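Local coordinates for protein Csc2 (Thermofilum pendens, PDB 4TXD) that binds RNA, probably the CRISPR guide RNA, as the Cas7-family protein of the type I-D CRISPR immune system, and carries a zinc ion, at residues R22-L28 and K330-A334; F57-A61 and Y307-K311; V100-M105 and S261-L265. All coordinates share one frame; numbering follows the deposited sequence.

Contact 1: R22-L28 and K330-A334; sequences RDVLAEL and KLLAA
Arg22 stretches over to the helix 328-334 and supplies the one direct hydrogen bond between the segments, from NH2 to the carbonyl O of Ala334 (3.1 Å, with an N-H...O angle of 158°). The oxygen sits at the guanidinium edge, near its plane, whereas NH2 approaches well off the line of the C=O bond, at 109°. That nitrogen also forms a salt bridge with OE2 of Glu27 (2.8 Å), whose carboxylate carbon lies over one guanidinium face toward the rim. The same OE2 rests 3.6 Å from CB of Ala334, a van der Waals contact. A long, extended arginine suits this span, although it is poorly ordered, so the grip is probably not rigid.

Asp23 holds the N-cap position of the single-turn helix 24-27, its carboxylate paired with Arg34. This N-terminal turn and helix 328-334 both rest on helix 252-263, Leu25 meeting Val256 and Leu331 meeting Ala263.

The apolar part centres on Leu28, just past the helix end. Its CD2 lies 3.7 Å from the backbone N of Leu331 and 3.8 Å from CB of Lys330, and its CD1 meets CD1 of Leu331 at 4.0 Å. Ala334 brings no more than a methyl, so CG1 of Val24 can settle 4.1 Å from its CB.

On the solvent side a water donates to the backbone O of Glu27 (3.0 Å) and weakly links it to NZ of Lys330.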
ATOM      1  N   ARG A  22      10.935  17.608 -15.285  1.00107.87           N
ATOM      2  CA  ARG A  22      11.043  17.092 -13.923  1.00 88.79           C
ATOM      3  C   ARG A  22      11.346  15.595 -13.895  1.00 88.49           C
ATOM      4  O   ARG A  22      10.822  14.829 -14.705  1.00 92.37           O
ATOM      5  CB  ARG A  22       9.758  17.379 -13.146  1.00 81.08           C
ATOM      6  CG  ARG A  22       9.801  16.893 -11.708  1.00 81.23           C
ATOM      7  CD  ARG A  22       8.708  17.519 -10.865  1.00 72.61           C
ATOM      8  NE  ARG A  22       8.954  17.309  -9.442  1.00 76.59           N
ATOM      9  CZ  ARG A  22       9.746  18.077  -8.702  1.00 82.03           C
ATOM     10  NH1 ARG A  22      10.374  19.110  -9.251  1.00 88.59           N
ATOM     11  NH2 ARG A  22       9.919  17.811  -7.415  1.00 75.74           N
ATOM     12  N   ASP A  23      12.191  15.180 -12.954  1.00 68.04           N
ATOM     13  CA  ASP A  23      12.597  13.795 -12.843  1.00 59.54           C
ATOM     14  C   ASP A  23      12.681  13.308 -11.394  1.00 62.42           C
ATOM     15  O   ASP A  23      13.754  13.166 -10.878  1.00 68.12           O
ATOM     16  CB  ASP A  23      13.936  13.618 -13.536  1.00 50.19           C
ATOM     17  CG  ASP A  23      14.354  12.184 -13.644  1.00 64.49           C
ATOM     18  OD1 ASP A  23      15.424  11.904 -14.189  1.00 61.16           O
ATOM     19  OD2 ASP A  23      13.632  11.321 -13.177  1.00 66.99           O
ATOM     20  N   VAL A  24      11.550  13.045 -10.752  1.00 54.82           N
ATOM     21  CA  VAL A  24      11.483  12.770  -9.313  1.00 56.05           C
ATOM     22  C   VAL A  24      12.397  11.617  -8.881  1.00 44.47           C
ATOM     23  O   VAL A  24      12.974  11.655  -7.794  1.00 46.73           O
ATOM     24  CB  VAL A  24      10.036  12.462  -8.864  1.00 52.14           C
ATOM     25  CG1 VAL A  24       9.991  12.150  -7.381  1.00 49.27           C
ATOM     26  CG2 VAL A  24       9.121  13.635  -9.165  1.00 52.00           C
ATOM     27  N   LEU A  25      12.560  10.620  -9.714  1.00 42.07           N
ATOM     28  CA  LEU A  25      13.486   9.569  -9.382  1.00 41.11           C
ATOM     29  C   LEU A  25      14.892  10.112  -9.219  1.00 51.46           C
ATOM     30  O   LEU A  25      15.606   9.724  -8.342  1.00 40.93           O
ATOM     31  CB  LEU A  25      13.471   8.479 -10.427  1.00 42.18           C
ATOM     32  CG  LEU A  25      12.250   7.582 -10.513  1.00 48.38           C
ATOM     33  CD1 LEU A  25      12.510   6.402 -11.406  1.00 45.02           C
ATOM     34  CD2 LEU A  25      11.797   7.121  -9.151  1.00 40.55           C
ATOM     35  N   ALA A  26      15.293  11.007 -10.099  1.00 54.75           N
ATOM     36  CA  ALA A  26      16.641  11.564 -10.019  1.00 52.17           C
ATOM     37  C   ALA A  26      16.789  12.465  -8.797  1.00 45.81           C
ATOM     38  O   ALA A  26      17.858  12.524  -8.188  1.00 49.62           O
ATOM     39  CB  ALA A  26      16.978  12.330 -11.284  1.00 41.19           C
ATOM     40  N   GLU A  27      15.712  13.170  -8.454  1.00 35.16           N
ATOM     41  CA  GLU A  27      15.688  14.033  -7.279  1.00 46.21           C
ATOM     42  C   GLU A  27      15.915  13.224  -6.007  1.00 60.57           C
ATOM     43  O   GLU A  27      16.641  13.645  -5.104  1.00 58.92           O
ATOM     44  CB  GLU A  27      14.362  14.788  -7.199  1.00 45.29           C
ATOM     45  CG  GLU A  27      14.082  15.628  -8.436  1.00 66.83           C
ATOM     46  CD  GLU A  27      12.933  16.601  -8.250  1.00 68.40           C
ATOM     47  OE1 GLU A  27      12.518  17.219  -9.251  1.00 69.13           O
ATOM     48  OE2 GLU A  27      12.452  16.750  -7.107  1.00 78.13           O
ATOM     49  N   LEU A  28      15.277  12.061  -5.944  1.00 50.79           N
ATOM     50  CA  LEU A  28      15.556  11.087  -4.902  1.00 48.95           C
ATOM     51  C   LEU A  28      16.769  10.312  -5.399  1.00 47.12           C
ATOM     52  O   LEU A  28      17.238  10.560  -6.494  1.00 56.23           O
ATOM     53  CB  LEU A  28      14.332  10.205  -4.656  1.00 40.14           C
ATOM     54  CG  LEU A  28      13.060  11.070  -4.598  1.00 35.37           C
ATOM     55  CD1 LEU A  28      11.777  10.266  -4.641  1.00 46.46           C
ATOM     56  CD2 LEU A  28      13.084  11.951  -3.357  1.00 46.89           C
ATOM     57  N   LYS A 330      12.637  14.227   1.558  1.00 29.93           N
ATOM     58  CA  LYS A 330      12.728  14.640   0.159  1.00 39.19           C
ATOM     59  C   LYS A 330      11.552  14.069  -0.629  1.00 49.89           C
ATOM     60  O   LYS A 330      10.990  14.745  -1.498  1.00 34.97           O
ATOM     61  CB  LYS A 330      14.047  14.196  -0.469  1.00 46.58           C
ATOM     62  CG  LYS A 330      15.254  15.023  -0.062  1.00 58.11           C
ATOM     63  CD  LYS A 330      16.502  14.548  -0.797  1.00 66.84           C
ATOM     64  CE  LYS A 330      17.765  15.156  -0.197  1.00 83.79           C
ATOM     65  NZ  LYS A 330      18.987  14.823  -0.986  1.00 74.28           N
ATOM     66  N   LEU A 331      11.177  12.828  -0.313  1.00 34.54           N
ATOM     67  CA  LEU A 331      10.027  12.185  -0.951  1.00 32.68           C
ATOM     68  C   LEU A 331       8.765  13.019  -0.780  1.00 32.39           C
ATOM     69  O   LEU A 331       8.050  13.294  -1.745  1.00 33.89           O
ATOM     70  CB  LEU A 331       9.808  10.775  -0.376  1.00 34.08           C
ATOM     71  CG  LEU A 331       8.534  10.050  -0.831  1.00 36.74           C
ATOM     72  CD1 LEU A 331       8.545   9.848  -2.350  1.00 26.43           C
ATOM     73  CD2 LEU A 331       8.358   8.709  -0.093  1.00 28.02           C
ATOM     74  N   LEU A 332       8.501  13.435   0.454  1.00 28.18           N
ATOM     75  CA  LEU A 332       7.305  14.212   0.767  1.00 27.11           C
ATOM     76  C   LEU A 332       7.261  15.564   0.039  1.00 38.41           C
ATOM     77  O   LEU A 332       6.185  16.065  -0.303  1.00 32.27           O
ATOM     78  CB  LEU A 332       7.209  14.453   2.278  1.00 28.41           C
ATOM     79  CG  LEU A 332       6.945  13.226   3.172  1.00 38.31           C
ATOM     80  CD1 LEU A 332       7.097  13.559   4.654  1.00 28.99           C
ATOM     81  CD2 LEU A 332       5.560  12.659   2.907  1.00 35.68           C
ATOM     82  N   ALA A 333       8.431  16.150  -0.189  1.00 43.84           N
ATOM     83  CA  ALA A 333       8.501  17.477  -0.791  1.00 45.82           C
ATOM     84  C   ALA A 333       8.485  17.412  -2.318  1.00 45.95           C
ATOM     85  O   ALA A 333       7.985  18.324  -2.978  1.00 52.42           O
ATOM     86  CB  ALA A 333       9.748  18.209  -0.301  1.00 36.23           C
ATOM     87  N   ALA A 334       9.026  16.332  -2.874  1.00 41.05           N
ATOM     88  CA  ALA A 334       9.190  16.211  -4.324  1.00 44.31           C
ATOM     89  C   ALA A 334       7.887  15.845  -5.029  1.00 40.76           C
ATOM     90  O   ALA A 334       7.813  15.822  -6.258  1.00 41.75           O
ATOM     91  CB  ALA A 334      10.263  15.181  -4.648  1.00 44.45           C
TER
HETATM   92  O   HOH W   1      18.903  12.468  -3.451  1.00 61.31           O

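Contact 2: F57-A61 and Y307-K311; sequences FLVRA and YEEVK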
ATOM      1  N   PHE A  57      10.366   0.035   5.473  1.00 20.78           N
ATOM      2  CA  PHE A  57       9.873   1.228   6.106  1.00 21.71           C
ATOM      3  C   PHE A  57       9.621   1.024   7.596  1.00 24.71           C
ATOM      4  O   PHE A  57       9.602  -0.108   8.094  1.00 21.30           O
ATOM      5  CB  PHE A  57       8.589   1.720   5.401  1.00 23.97           C
ATOM      6  CG  PHE A  57       7.452   0.712   5.394  1.00 25.63           C
ATOM      7  CD1 PHE A  57       7.380  -0.284   4.419  1.00 21.67           C
ATOM      8  CD2 PHE A  57       6.437   0.792   6.338  1.00 22.52           C
ATOM      9  CE1 PHE A  57       6.318  -1.209   4.414  1.00 22.27           C
ATOM     10  CE2 PHE A  57       5.371  -0.125   6.343  1.00 22.18           C
ATOM     11  CZ  PHE A  57       5.314  -1.123   5.372  1.00 21.09           C
ATOM     12  N   LEU A  58       9.437   2.124   8.296  1.00 22.21           N
ATOM     13  CA  LEU A  58       9.102   2.124   9.696  1.00 22.06           C
ATOM     14  C   LEU A  58       7.730   2.710   9.917  1.00 23.35           C
ATOM     15  O   LEU A  58       7.371   3.651   9.298  1.00 22.95           O
ATOM     16  CB  LEU A  58      10.102   2.954  10.491  1.00 22.64           C
ATOM     17  CG  LEU A  58      11.538   2.495  10.546  1.00 24.94           C
ATOM     18  CD1 LEU A  58      12.388   3.410  11.399  1.00 22.10           C
ATOM     19  CD2 LEU A  58      11.642   1.055  10.975  1.00 23.67           C
ATOM     20  N   VAL A  59       6.990   2.134  10.841  1.00 21.29           N
ATOM     21  CA  VAL A  59       5.743   2.699  11.307  1.00 19.71           C
ATOM     22  C   VAL A  59       5.863   3.004  12.799  1.00 24.99           C
ATOM     23  O   VAL A  59       6.115   2.103  13.602  1.00 24.46           O
ATOM     24  CB  VAL A  59       4.556   1.740  11.084  1.00 20.65           C
ATOM     25  CG1 VAL A  59       3.247   2.410  11.514  1.00 17.19           C
ATOM     26  CG2 VAL A  59       4.502   1.299   9.621  1.00 22.07           C
ATOM     27  N   ARG A  60       5.702   4.263  13.180  1.00 23.63           N
ATOM     28  CA  ARG A  60       5.786   4.598  14.594  1.00 25.47           C
ATOM     29  C   ARG A  60       4.469   5.133  15.146  1.00 22.22           C
ATOM     30  O   ARG A  60       3.854   6.051  14.595  1.00 26.35           O
ATOM     31  CB  ARG A  60       6.909   5.608  14.847  1.00 26.75           C
ATOM     32  CG  ARG A  60       7.274   5.695  16.318  1.00 27.04           C
ATOM     33  CD  ARG A  60       8.372   6.683  16.583  1.00 35.57           C
ATOM     34  NE  ARG A  60       8.908   6.481  17.926  1.00 41.45           N
ATOM     35  CZ  ARG A  60       9.737   7.325  18.524  1.00 51.25           C
ATOM     36  NH1 ARG A  60      10.107   8.427  17.895  1.00 46.82           N
ATOM     37  NH2 ARG A  60      10.192   7.067  19.746  1.00 32.02           N
ATOM     38  N   ALA A  61       4.046   4.543  16.256  1.00 20.52           N
ATOM     39  CA  ALA A  61       2.859   4.974  16.972  1.00 20.93           C
ATOM     40  C   ALA A  61       3.058   6.350  17.637  1.00 23.90           C
ATOM     41  O   ALA A  61       3.889   6.491  18.535  1.00 24.20           O
ATOM     42  CB  ALA A  61       2.492   3.928  18.023  1.00 21.65           C
ATOM     43  N   TYR A 307      13.046   2.848  19.128  1.00 26.69           N
ATOM     44  CA  TYR A 307      12.996   3.543  17.859  1.00 28.28           C
ATOM     45  C   TYR A 307      14.339   3.987  17.273  1.00 30.59           C
ATOM     46  O   TYR A 307      14.659   3.661  16.181  1.00 25.40           O
ATOM     47  CB  TYR A 307      12.013   4.709  17.896  1.00 27.77           C
ATOM     48  CG  TYR A 307      12.039   5.577  16.669  1.00 30.94           C
ATOM     49  CD1 TYR A 307      11.449   5.171  15.495  1.00 28.70           C
ATOM     50  CD2 TYR A 307      12.655   6.803  16.685  1.00 35.89           C
ATOM     51  CE1 TYR A 307      11.477   5.959  14.371  1.00 33.13           C
ATOM     52  CE2 TYR A 307      12.682   7.600  15.581  1.00 39.64           C
ATOM     53  CZ  TYR A 307      12.106   7.175  14.416  1.00 39.99           C
ATOM     54  OH  TYR A 307      12.125   7.956  13.324  1.00 33.30           O
ATOM     55  N   GLU A 308      15.098   4.758  18.025  1.00 33.79           N
ATOM     56  CA  GLU A 308      16.341   5.298  17.514  1.00 28.25           C
ATOM     57  C   GLU A 308      17.359   4.226  17.241  1.00 24.35           C
ATOM     58  O   GLU A 308      18.029   4.285  16.266  1.00 32.49           O
ATOM     59  CB  GLU A 308      16.896   6.381  18.422  1.00 34.66           C
ATOM     60  CG  GLU A 308      15.975   7.558  18.604  1.00 40.49           C
ATOM     61  CD  GLU A 308      15.929   8.472  17.400  1.00 44.14           C
ATOM     62  OE1 GLU A 308      16.769   8.328  16.523  1.00 42.83           O
ATOM     63  OE2 GLU A 308      15.047   9.322  17.344  1.00 40.79           O
ATOM     64  N   GLU A 309      17.456   3.238  18.102  1.00 25.48           N
ATOM     65  CA  GLU A 309      18.393   2.166  17.896  1.00 23.66           C
ATOM     66  C   GLU A 309      18.005   1.333  16.677  1.00 31.26           C
ATOM     67  O   GLU A 309      18.816   0.952  15.885  1.00 28.81           O
ATOM     68  CB  GLU A 309      18.521   1.306  19.127  1.00 24.97           C
ATOM     69  CG  GLU A 309      19.580   0.259  19.006  1.00 30.61           C
ATOM     70  CD  GLU A 309      19.905  -0.431  20.312  1.00 33.54           C
ATOM     71  OE1 GLU A 309      19.388  -0.048  21.339  1.00 39.12           O
ATOM     72  OE2 GLU A 309      20.658  -1.376  20.288  1.00 45.14           O
ATOM     73  N   VAL A 310      16.728   1.056  16.560  1.00 31.09           N
ATOM     74  CA  VAL A 310      16.233   0.305  15.432  1.00 25.42           C
ATOM     75  C   VAL A 310      16.553   1.014  14.126  1.00 24.25           C
ATOM     76  O   VAL A 310      17.021   0.420  13.231  1.00 25.48           O
ATOM     77  CB  VAL A 310      14.726   0.052  15.559  1.00 26.19           C
ATOM     78  CG1 VAL A 310      14.140  -0.483  14.274  1.00 20.64           C
ATOM     79  CG2 VAL A 310      14.459  -0.908  16.674  1.00 24.33           C
ATOM     80  N   LYS A 311      16.246   2.290  14.055  1.00 25.70           N
ATOM     81  CA  LYS A 311      16.454   3.034  12.843  1.00 26.38           C
ATOM     82  C   LYS A 311      17.932   3.028  12.456  1.00 41.25           C
ATOM     83  O   LYS A 311      18.274   2.764  11.338  1.00 30.03           O
ATOM     84  CB  LYS A 311      15.919   4.447  12.961  1.00 30.20           C
ATOM     85  CG  LYS A 311      15.854   5.113  11.621  1.00 35.08           C
ATOM     86  CD  LYS A 311      15.752   6.605  11.621  1.00 42.08           C
ATOM     87  CE  LYS A 311      14.994   7.184  12.762  1.00 47.36           C
ATOM     88  NZ  LYS A 311      14.844   8.639  12.600  1.00 39.99           N
TER
HETATM   89  O   HOH W   2      12.918   9.516  19.451  1.00 62.03           O
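Tyr307 opens the helical segment by laying its ring flat against the guanidinium of Arg60, the planes 9° apart and the centres separated by 3.9 Å. The stack is displaced: CG of the ring lies over the centre of the guanidinium, NH1 comes within 3.3 Å of CD2 of Tyr307, and CD of Arg60 adds a CH-pi contact over the same ring. Arginine suits the place because, with CG anti to the backbone N (chi1 -165°) and the chain extended, it rises from the strand far enough to spread its cationic plane on the aromatic face. NE donates to Gly238 O, which helps fix the rotation of the plane. The Tyr307 hydroxyl is bound to Glu281.

Glu308 points away, yet its carboxylate turns back, and OE2 takes a hydrogen bond from a water at 3.0 Å that joins it weakly to NH1 of Arg60. Val310, apolar and facing the sheet, where it also touches Ile242, sets CG1 at 4.4 Å from CD2 of Leu58. Lysine suits position 311 because its methylenes can pack while its amine reaches a polar group: CG of Lys311 lies 3.9 Å from CD1 of Leu58, which also meets CE1 of Tyr307 at 4.0 Å, while NZ bends toward the Tyr307 hydroxyl in a weak bond.

Over these short segments the axes run antiparallel (176°), 10.9 Å apart at closest approach, helix 307-321 lying on the antiparallel sheet in the alpha-on-beta packing of the RRM-like Cas7 fold.

Contact 3: V100-M105 and S261-L265; sequences VTRRQM and SLATL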
ATOM      1  N   VAL A 100      -5.171   0.399   4.814  1.00 24.60           N
ATOM      2  CA  VAL A 100      -4.908   1.792   5.188  1.00 22.58           C
ATOM      3  C   VAL A 100      -4.135   2.497   4.078  1.00 19.16           C
ATOM      4  O   VAL A 100      -4.331   3.705   3.854  1.00 20.82           O
ATOM      5  CB  VAL A 100      -4.136   1.939   6.539  1.00 22.91           C
ATOM      6  CG1 VAL A 100      -4.950   1.367   7.698  1.00 23.56           C
ATOM      7  CG2 VAL A 100      -2.732   1.323   6.472  1.00 18.85           C
ATOM      8  N   THR A 101      -3.275   1.765   3.370  1.00 20.98           N
ATOM      9  CA  THR A 101      -2.447   2.397   2.350  1.00 22.71           C
ATOM     10  C   THR A 101      -3.321   2.740   1.142  1.00 29.00           C
ATOM     11  O   THR A 101      -3.183   3.815   0.534  1.00 23.64           O
ATOM     12  CB  THR A 101      -1.271   1.511   1.912  1.00 21.45           C
ATOM     13  OG1 THR A 101      -0.447   1.200   3.044  1.00 23.89           O
ATOM     14  CG2 THR A 101      -0.414   2.217   0.852  1.00 24.15           C
ATOM     15  N   ARG A 102      -4.231   1.861   0.807  1.00 22.76           N
ATOM     16  CA  ARG A 102      -5.106   2.125  -0.305  1.00 29.51           C
ATOM     17  C   ARG A 102      -6.120   3.200   0.020  1.00 26.35           C
ATOM     18  O   ARG A 102      -6.439   4.000  -0.782  1.00 21.86           O
ATOM     19  CB  ARG A 102      -5.724   0.843  -0.843  1.00 24.98           C
ATOM     20  CG  ARG A 102      -7.129   0.577  -0.483  1.00 40.08           C
ATOM     21  CD  ARG A 102      -7.901   0.073  -1.683  1.00 42.33           C
ATOM     22  NE  ARG A 102      -7.745  -1.346  -1.819  1.00 41.71           N
ATOM     23  CZ  ARG A 102      -7.814  -2.040  -2.943  1.00 32.99           C
ATOM     24  NH1 ARG A 102      -7.657  -3.318  -2.862  1.00 35.94           N
ATOM     25  NH2 ARG A 102      -7.997  -1.488  -4.120  1.00 24.56           N
ATOM     26  N   ARG A 103      -6.563   3.218   1.250  1.00 22.64           N
ATOM     27  CA  ARG A 103      -7.455   4.280   1.701  1.00 24.48           C
ATOM     28  C   ARG A 103      -6.758   5.650   1.653  1.00 24.51           C
ATOM     29  O   ARG A 103      -7.380   6.668   1.314  1.00 24.67           O
ATOM     30  CB  ARG A 103      -7.967   3.973   3.115  1.00 29.33           C
ATOM     31  CG  ARG A 103      -9.240   4.706   3.491  1.00 50.83           C
ATOM     32  CD  ARG A 103      -8.932   6.012   4.177  1.00 64.27           C
ATOM     33  NE  ARG A 103     -10.107   6.872   4.303  1.00 95.30           N
ATOM     34  CZ  ARG A 103     -10.505   7.733   3.371  1.00 62.87           C
ATOM     35  NH1 ARG A 103      -9.828   7.841   2.234  1.00 46.51           N
ATOM     36  NH2 ARG A 103     -11.579   8.484   3.576  1.00 58.19           N
ATOM     37  N   GLN A 104      -5.469   5.673   1.976  1.00 25.96           N
ATOM     38  CA  GLN A 104      -4.691   6.903   1.884  1.00 26.46           C
ATOM     39  C   GLN A 104      -4.516   7.357   0.422  1.00 38.21           C
ATOM     40  O   GLN A 104      -4.693   8.538   0.102  1.00 25.79           O
ATOM     41  CB  GLN A 104      -3.323   6.729   2.559  1.00 26.48           C
ATOM     42  CG  GLN A 104      -2.376   7.944   2.438  1.00 24.37           C
ATOM     43  CD  GLN A 104      -2.916   9.230   3.079  1.00 30.60           C
ATOM     44  OE1 GLN A 104      -3.926   9.228   3.788  1.00 30.11           O
ATOM     45  NE2 GLN A 104      -2.233  10.341   2.815  1.00 23.71           N
ATOM     46  N   MET A 105      -4.175   6.432  -0.468  1.00 24.17           N
ATOM     47  CA  MET A 105      -4.044   6.799  -1.879  1.00 22.27           C
ATOM     48  C   MET A 105      -5.353   7.359  -2.407  1.00 25.87           C
ATOM     49  O   MET A 105      -5.365   8.334  -3.170  1.00 28.59           O
ATOM     50  CB  MET A 105      -3.607   5.606  -2.740  1.00 24.77           C
ATOM     51  CG  MET A 105      -3.505   5.990  -4.234  1.00 26.80           C
ATOM     52  SD  MET A 105      -2.894   4.704  -5.336  1.00 25.01           S
ATOM     53  CE  MET A 105      -1.174   4.629  -4.848  1.00 21.72           C
ATOM     54  N   SER A 261       2.056   7.434  -0.809  1.00 24.59           N
ATOM     55  CA  SER A 261       0.864   7.104  -0.040  1.00 20.95           C
ATOM     56  C   SER A 261       1.268   6.523   1.317  1.00 22.07           C
ATOM     57  O   SER A 261       0.658   6.825   2.341  1.00 24.76           O
ATOM     58  CB  SER A 261      -0.022   6.110  -0.801  1.00 25.23           C
ATOM     59  OG  SER A 261      -0.592   6.715  -1.964  1.00 25.29           O
ATOM     60  N   LEU A 262       2.292   5.680   1.300  1.00 23.03           N
ATOM     61  CA  LEU A 262       2.847   5.095   2.519  1.00 24.28           C
ATOM     62  C   LEU A 262       3.389   6.184   3.448  1.00 27.79           C
ATOM     63  O   LEU A 262       3.067   6.235   4.631  1.00 23.51           O
ATOM     64  CB  LEU A 262       3.963   4.126   2.152  1.00 23.90           C
ATOM     65  CG  LEU A 262       4.132   2.758   2.798  1.00 41.27           C
ATOM     66  CD1 LEU A 262       2.818   2.159   3.229  1.00 34.94           C
ATOM     67  CD2 LEU A 262       4.825   1.858   1.789  1.00 40.47           C
ATOM     68  N   ALA A 263       4.213   7.056   2.880  1.00 24.08           N
ATOM     69  CA  ALA A 263       4.902   8.107   3.624  1.00 31.49           C
ATOM     70  C   ALA A 263       3.944   9.120   4.231  1.00 29.13           C
ATOM     71  O   ALA A 263       4.291   9.808   5.196  1.00 28.80           O
ATOM     72  CB  ALA A 263       5.905   8.814   2.708  1.00 25.47           C
ATOM     73  N   THR A 264       2.736   9.216   3.682  1.00 27.55           N
ATOM     74  CA  THR A 264       1.783  10.203   4.171  1.00 23.44           C
ATOM     75  C   THR A 264       0.703   9.635   5.067  1.00 24.14           C
ATOM     76  O   THR A 264      -0.203  10.358   5.482  1.00 25.29           O
ATOM     77  CB  THR A 264       1.096  10.960   3.007  1.00 30.46           C
ATOM     78  OG1 THR A 264       0.611  10.027   2.034  1.00 29.50           O
ATOM     79  CG2 THR A 264       2.090  11.918   2.344  1.00 26.06           C
ATOM     80  N   LEU A 265       0.795   8.344   5.369  1.00 23.92           N
ATOM     81  CA  LEU A 265      -0.058   7.744   6.386  1.00 24.39           C
ATOM     82  C   LEU A 265       0.098   8.459   7.729  1.00 23.42           C
ATOM     83  O   LEU A 265       1.212   8.624   8.227  1.00 27.61           O
ATOM     84  CB  LEU A 265       0.274   6.258   6.569  1.00 22.48           C
ATOM     85  CG  LEU A 265      -0.198   5.270   5.511  1.00 24.42           C
ATOM     86  CD1 LEU A 265       0.406   3.905   5.772  1.00 25.59           C
ATOM     87  CD2 LEU A 265      -1.723   5.217   5.548  1.00 28.53           C
TER
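Met105 and Ser261 mark the tight end of this contact, their CA atoms only 5.3 Å apart. A serine suits so close an approach: its side chain is small, and OG, bonded to Ala257 O of its own helix, brings no unmet polar demand into the apolar surroundings. Around that oxygen Met105 curls, with CB at 3.3 Å from OG of Ser261 and CE folded back toward the same atom by the bend at chi3 (-71°). One turn earlier, OG1 of Thr101 likewise turns to its own helix, binding Leu97 O, and CD1 of Leu262 packs 3.4 Å from it. Leu262 leaves its backbone pointing away from 100-105, and one branch returns to make this touch. Leu265 packs next along the helix: CD2 lies 3.5 Å from the carbonyl O of Val100, and CD1 meets CG2 of Val100 at 4.1 Å.

Here the long helix 94-115 meets the C-terminal end of helix 252-263 beside the sheet of the RRM-like fold, with Phe199 of strand 197-204 touching both Thr101 and Leu262. Met105 also packs on helix 169-174, and its side chain is about 7 Å from that of Cys168, a ligand of the bound zinc.

The partly exposed side is polar and more open to solvent, held by a weak bond, though its atoms still come close. Gln104 presses CG to 3.2 Å from the backbone O of Ser261, and its chain then bends at chi2 (61°), which swings the amide across Thr264. NE2 donates to OG1 of Thr264 in a weak bond of 3.0 Å, angled at 150°. That hydroxyl also bonds Tyr260 O, so a threonine at the helix end can serve its own helix and the neighbouring one together.

Overall arrangement
From the N terminus, the chain first lays down 22-28, whose partner 330-334 comes some 300 residues later, so contact 1 closes the widest loop and encloses the other two. Strand 52-61 follows, and contact 2 closes its loop at helix 307-321. Within that loop lies contact 3, between helix 94-115 and the end of helix 252-263; the three are thus concentric and none cross. Contacts 1 and 3 touch directly, notably through Leu332, which packs on Ala263 and Thr264. Contact 3 meets contact 2 more lightly, through Leu262 and Phe57. Together they tie the N-terminal turn and the late helices to the sheet and to the helical region near the zinc.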